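Local coordinates for beta-agarase (Persicobacter, PDB 6AII), which probably hydrolyses agarose to neoagarobiose through a glycoside hydrolase family 16 catalytic domain that carries a bound calcium ion, at residues A[132-137]-A[283-288]; A[78-83]-A[103-108]. One frame throughout, in Å; residues are numbered along the deposited sequence.

How the contacts relate
Contact 1 pairs two neighbouring strands within one sheet; contact 2 lies at the border between that sheet and the one facing it. Their centres are about 12 Å apart, and strand 280-287 is paired with strand 97-110, so one strand of each contact lies in the same sheet: Ile284 O probably accepts a hydrogen bond from Val108 N at 2.8 Å, and Ile286 N probably gives one to Gly106 O. Between the sheets, Ile284 CG2 packs on Ile78 CD1 at 3.5 Å. Contact 1 borders strand 144-151, whose acidic residues probably form the family 16 active site. The bound calcium ion is about 12 Å from the Ile284 side chain and about 13 Å from that of Ile78.

Contact 1. Residues A[132-137]-A[283-288]; sequences ANNVWM and IINIEA
Trp136 and Asn285 both place CG between their own backbone N and carbonyl carbon (chi1 56° and 79°), and these torsions start the two side chains toward a meeting of indole N-H and amide oxygen. Trp136 NE1 donates to Asn285 OD1 at 3.1 Å in a nearly straight bond, with the oxygen in the plane of the indole and the donor almost in line with the amide C=O. Asn134 ND2 reaches the same oxygen in a weak bond of 3.5 Å. The other end of the Asn285 amide is gripped too: ND2 gives one bond to Glu287 OE1 at 3.0 Å and another to Ile286 O, approaching that carbonyl from above its plane. Three bonds and a weak fourth restrain the rotation of this amide. Glu287 holds Gln289 with its second oxygen. Ile283 lies across one face of the indole, its CD1 standing 3.9 Å from the centroid of the six-membered ring in a CH-pi contact, while CG2 comes 3.5 Å from NE1. An alanine in place of Trp136 would probably leave Asn285 OD1 with the weak Asn134 bond as its remaining partner in the two strands, and uncover Ile283 CD1. Beneath these side chains, hydrogen-bonded pairs (Ala132/Glu287, Asn134/Asn285, Trp136/Ile283) alternate with non-hydrogen-bonded ones, from Ala132 N to Glu287 O (2.9 Å) through to Ile283 N with Trp136 O (2.8 Å). On the reverse face Val135 CG1 meets Ile284 CG1 at 4.3 Å, and Ile284 goes on to Met313 and Ile318 of the facing sheet. The Trp136 side touches Glu145 and Asp147, and Asn134 touches Glu150; their Glu-x-Asp-x-x-Glu spacing matches the family 16 signature, consistent with the inner sheet of a beta-jelly-roll lining a substrate cleft.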
loop_
_atom_site.group_PDB
_atom_site.type_symbol
_atom_site.label_atom_id
_atom_site.label_comp_id
_atom_site.label_asym_id
_atom_site.label_seq_id
_atom_site.Cartn_x
_atom_site.Cartn_y
_atom_site.Cartn_z
ATOM N N ALA A 132 -2.913 1.582 -9.975
ATOM C CA ALA A 132 -2.532 1.003 -8.677
ATOM C C ALA A 132 -2.644 2.047 -7.577
ATOM O O ALA A 132 -2.279 3.202 -7.772
ATOM C CB ALA A 132 -1.146 0.447 -8.698
ATOM N N ASN A 133 -3.244 1.605 -6.449
ATOM C CA ASN A 133 -3.410 2.388 -5.248
ATOM C C ASN A 133 -2.680 1.600 -4.144
ATOM O O ASN A 133 -3.119 0.525 -3.781
ATOM C CB ASN A 133 -4.884 2.551 -4.902
ATOM C CG ASN A 133 -5.706 3.333 -5.890
ATOM O OD1 ASN A 133 -6.247 4.374 -5.451
ATOM N ND2 ASN A 133 -5.912 2.806 -7.127
ATOM N N ASN A 134 -1.555 2.131 -3.632
ATOM C CA ASN A 134 -0.632 1.339 -2.836
ATOM C C ASN A 134 -0.382 1.994 -1.452
ATOM O O ASN A 134 -0.247 3.187 -1.355
ATOM C CB ASN A 134 0.724 1.246 -3.509
ATOM C CG ASN A 134 0.708 0.518 -4.837
ATOM O OD1 ASN A 134 -0.044 -0.438 -5.052
ATOM N ND2 ASN A 134 1.591 1.001 -5.712
ATOM N N VAL A 135 -0.312 1.156 -0.451
ATOM C CA VAL A 135 0.088 1.510 0.910
ATOM C C VAL A 135 1.119 0.448 1.331
ATOM O O VAL A 135 0.813 -0.742 1.384
ATOM C CB VAL A 135 -1.080 1.531 1.905
ATOM C CG1 VAL A 135 -0.590 2.028 3.257
ATOM C CG2 VAL A 135 -2.230 2.376 1.430
ATOM N N TRP A 136 2.357 0.873 1.581
ATOM C CA TRP A 136 3.397 -0.108 1.808
ATOM C C TRP A 136 4.529 0.520 2.610
ATOM O O TRP A 136 4.521 1.696 2.829
ATOM C CB TRP A 136 3.881 -0.747 0.513
ATOM C CG TRP A 136 4.375 0.201 -0.537
ATOM C CD1 TRP A 136 3.651 1.114 -1.259
ATOM C CD2 TRP A 136 5.723 0.309 -1.004
ATOM N NE1 TRP A 136 4.445 1.764 -2.170
ATOM C CE2 TRP A 136 5.722 1.286 -2.015
ATOM C CE3 TRP A 136 6.903 -0.338 -0.620
ATOM C CZ2 TRP A 136 6.870 1.586 -2.730
ATOM C CZ3 TRP A 136 8.038 -0.026 -1.328
ATOM C CH2 TRP A 136 8.021 0.978 -2.306
ATOM N N MET A 137 5.436 -0.320 3.053
ATOM C CA MET A 137 6.499 0.154 3.925
ATOM C C MET A 137 7.818 -0.470 3.459
ATOM O O MET A 137 7.840 -1.620 3.031
ATOM C CB MET A 137 6.193 -0.283 5.367
ATOM C CG MET A 137 4.803 0.163 5.825
ATOM S SD MET A 137 4.624 0.132 7.635
ATOM C CE MET A 137 4.744 -1.612 7.904
ATOM N N ILE A 283 4.972 4.443 2.654
ATOM C CA ILE A 283 4.814 4.994 1.360
ATOM C C ILE A 283 3.336 4.830 0.967
ATOM O O ILE A 283 2.782 3.726 1.115
ATOM C CB ILE A 283 5.770 4.283 0.356
ATOM C CG1 ILE A 283 7.223 4.365 0.862
ATOM C CG2 ILE A 283 5.607 4.845 -1.052
ATOM C CD1 ILE A 283 8.284 3.875 -0.082
ATOM N N ILE A 284 2.741 5.899 0.476
ATOM C CA ILE A 284 1.383 5.832 -0.116
ATOM C C ILE A 284 1.476 6.463 -1.505
ATOM O O ILE A 284 1.951 7.574 -1.664
ATOM C CB ILE A 284 0.336 6.552 0.723
ATOM C CG1 ILE A 284 0.399 6.055 2.167
ATOM C CG2 ILE A 284 -1.024 6.330 0.066
ATOM C CD1 ILE A 284 -0.760 6.539 3.007
ATOM N N ASN A 285 1.084 5.704 -2.514
ATOM C CA ASN A 285 1.258 6.232 -3.847
ATOM C C ASN A 285 0.272 5.593 -4.822
ATOM O O ASN A 285 -0.371 4.555 -4.543
ATOM C CB ASN A 285 2.680 6.013 -4.397
ATOM C CG ASN A 285 2.910 4.598 -4.901
ATOM O OD1 ASN A 285 3.096 3.682 -4.125
ATOM N ND2 ASN A 285 2.904 4.372 -6.201
ATOM N N ILE A 286 0.214 6.213 -6.004
ATOM C CA ILE A 286 -0.488 5.641 -7.127
ATOM C C ILE A 286 0.519 5.473 -8.275
ATOM O O ILE A 286 1.546 6.152 -8.299
ATOM C CB ILE A 286 -1.696 6.469 -7.584
ATOM C CG1 ILE A 286 -1.296 7.838 -8.144
ATOM C CG2 ILE A 286 -2.714 6.561 -6.416
ATOM C CD1 ILE A 286 -2.450 8.748 -8.592
ATOM N N GLU A 287 0.299 4.476 -9.101
ATOM C CA GLU A 287 1.199 4.262 -10.215
ATOM C C GLU A 287 0.497 3.498 -11.322
ATOM O O GLU A 287 -0.475 2.785 -11.112
ATOM C CB GLU A 287 2.440 3.522 -9.744
ATOM C CG GLU A 287 2.252 2.260 -9.067
ATOM C CD GLU A 287 3.537 1.671 -8.396
ATOM O OE1 GLU A 287 4.387 2.357 -7.797
ATOM O OE2 GLU A 287 3.723 0.481 -8.623
ATOM N N ALA A 288 1.106 3.614 -12.492
ATOM C CA ALA A 288 0.713 2.849 -13.697
ATOM C C ALA A 288 1.895 1.956 -14.007
ATOM O O ALA A 288 2.870 2.468 -14.579
ATOM C CB ALA A 288 0.350 3.746 -14.819
#

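Contact 2. Residues A[78-83]-A[103-108]; sequences IVASRN and TQMGCV
Ser81 and Gln104 form a single antiparallel bridge where the two sheets of the jelly-roll sandwich draw together: Ile78 and Ala80 bond through their backbones to Met313 and His311, whereas residues 103-108 belong to the sheet containing strand 280-287. Ser81 N donates to Gln104 O at 2.8 Å, and Gln104 N returns a bond to Ser81 O. The closely packed part is made largely of apolar side chains lying against backbone. Ala80 CB touches Thr103 CG2 at 3.9 Å and, on the same side, Met105 CG, and this group continues onto Phe131 and Ile286. Further on, Ile78 CG2 lies 3.3 Å from Gly106 O, with little room for a side chain on the glycine. Beside this core, Arg82 is bent at chi3, and its NH2 makes a nearly straight bond of 2.9 Å to Thr103 OG1, which lies in the guanidinium plane; NH1 is salt-bridged to Asp301, and Tyr298 is a second partner of the threonine hydroxyl.

Toward solvent the contact turns polar and opens at Asn83, while the Gln104 side chain facing it stays buried. Gln104 turns at chi2 (77°), carrying CD toward Asn83, and the two amides stack with their planes 23° apart, Asn83 ND2 lying 3.4 Å from Gln104 CD. Asn83 OD1 is held by Asn85 N, and Gln104 NE2 by Gln63. Gln104 OE1 takes two donors: the backbone N of Asn83 at 2.8 Å, and a water at 2.6 Å that is also hydrogen-bonded to Ser81 OG, itself a partner of Asn68 ND2.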
loop_
_atom_site.group_PDB
_atom_site.type_symbol
_atom_site.label_atom_id
_atom_site.label_comp_id
_atom_site.label_asym_id
_atom_site.label_seq_id
_atom_site.Cartn_x
_atom_site.Cartn_y
_atom_site.Cartn_z
ATOM N N ILE A 78 -4.059 12.119 -3.605
ATOM C CA ILE A 78 -2.972 11.609 -4.446
ATOM C C ILE A 78 -3.564 11.507 -5.855
ATOM O O ILE A 78 -4.384 10.632 -6.140
ATOM C CB ILE A 78 -2.373 10.331 -3.889
ATOM C CG1 ILE A 78 -1.938 10.492 -2.432
ATOM C CG2 ILE A 78 -1.187 9.935 -4.755
ATOM C CD1 ILE A 78 -1.434 9.230 -1.784
ATOM N N VAL A 79 -3.185 12.474 -6.713
ATOM C CA VAL A 79 -3.924 12.786 -7.916
ATOM C C VAL A 79 -3.306 12.183 -9.178
ATOM O O VAL A 79 -2.101 12.263 -9.308
ATOM C CB VAL A 79 -4.065 14.301 -8.094
ATOM C CG1 VAL A 79 -4.739 14.640 -9.391
ATOM C CG2 VAL A 79 -4.783 14.868 -6.857
ATOM N N ALA A 80 -4.130 11.592 -10.011
ATOM C CA ALA A 80 -3.766 11.245 -11.411
ATOM C C ALA A 80 -4.315 12.315 -12.341
ATOM O O ALA A 80 -5.531 12.587 -12.367
ATOM C CB ALA A 80 -4.232 9.861 -11.807
ATOM N N SER A 81 -3.448 12.772 -13.258
ATOM C CA SER A 81 -3.860 13.761 -14.253
ATOM C C SER A 81 -3.044 13.538 -15.533
ATOM O O SER A 81 -2.159 12.678 -15.552
ATOM C CB SER A 81 -3.670 15.145 -13.708
ATOM O OG SER A 81 -2.321 15.400 -13.354
ATOM N N ARG A 82 -3.411 14.242 -16.575
ATOM C CA ARG A 82 -2.766 13.967 -17.889
ATOM C C ARG A 82 -2.594 15.271 -18.652
ATOM O O ARG A 82 -3.590 15.833 -19.141
ATOM C CB ARG A 82 -3.553 12.904 -18.660
ATOM C CG ARG A 82 -2.915 12.564 -20.011
ATOM C CD ARG A 82 -3.504 11.331 -20.613
ATOM N NE ARG A 82 -3.208 10.129 -19.877
ATOM C CZ ARG A 82 -3.963 9.056 -19.856
ATOM N NH1 ARG A 82 -5.041 8.994 -20.636
ATOM N NH2 ARG A 82 -3.670 8.067 -19.001
ATOM N N ASN A 83 -1.351 15.620 -18.864
ATOM C CA ASN A 83 -1.042 16.886 -19.632
ATOM C C ASN A 83 -0.811 16.567 -21.113
ATOM O O ASN A 83 -0.627 17.511 -21.876
ATOM C CB ASN A 83 0.126 17.645 -19.040
ATOM C CG ASN A 83 1.413 16.876 -18.965
ATOM O OD1 ASN A 83 1.608 15.958 -19.759
ATOM N ND2 ASN A 83 2.242 17.234 -18.011
ATOM N N THR A 103 0.897 9.496 -17.403
ATOM C CA THR A 103 -0.066 9.979 -16.400
ATOM C C THR A 103 0.729 10.599 -15.265
ATOM O O THR A 103 1.568 9.905 -14.624
ATOM C CB THR A 103 -0.999 8.843 -15.947
ATOM O OG1 THR A 103 -1.557 8.161 -17.062
ATOM C CG2 THR A 103 -2.088 9.337 -14.992
ATOM N N GLN A 104 0.510 11.876 -14.945
ATOM C CA GLN A 104 1.134 12.509 -13.847
ATOM C C GLN A 104 0.438 12.056 -12.568
ATOM O O GLN A 104 -0.801 11.955 -12.603
ATOM C CB GLN A 104 1.122 14.027 -13.979
ATOM C CG GLN A 104 1.993 14.540 -15.156
ATOM C CD GLN A 104 1.330 14.366 -16.490
ATOM O OE1 GLN A 104 0.162 14.762 -16.719
ATOM N NE2 GLN A 104 2.065 13.713 -17.444
ATOM N N MET A 105 1.237 11.713 -11.587
ATOM C CA MET A 105 0.688 10.990 -10.429
ATOM C C MET A 105 1.388 11.430 -9.178
ATOM O O MET A 105 2.344 12.163 -9.222
ATOM C CB MET A 105 0.853 9.479 -10.650
ATOM C CG MET A 105 -0.122 8.938 -11.671
ATOM S SD MET A 105 0.123 7.158 -11.961
ATOM C CE MET A 105 -1.533 6.552 -12.101
ATOM N N GLY A 106 0.911 11.000 -8.015
ATOM C CA GLY A 106 1.549 11.393 -6.779
ATOM C C GLY A 106 2.119 10.231 -6.000
ATOM O O GLY A 106 1.700 9.043 -6.137
ATOM N N CYS A 107 3.074 10.562 -5.129
ATOM C CA CYS A 107 3.755 9.618 -4.300
ATOM C C CYS A 107 4.131 10.326 -2.997
ATOM O O CYS A 107 4.605 11.466 -3.064
ATOM C CB CYS A 107 4.981 9.073 -5.031
ATOM S SG CYS A 107 5.897 7.857 -4.096
ATOM N N VAL A 108 3.857 9.682 -1.858
ATOM C CA VAL A 108 4.127 10.258 -0.571
ATOM C C VAL A 108 5.001 9.322 0.249
ATOM O O VAL A 108 4.726 8.105 0.287
ATOM C CB VAL A 108 2.787 10.532 0.131
ATOM C CG1 VAL A 108 3.017 10.961 1.549
ATOM C CG2 VAL A 108 1.997 11.566 -0.649
HETATM O O HOH W 1 -0.901 16.695 -15.254
#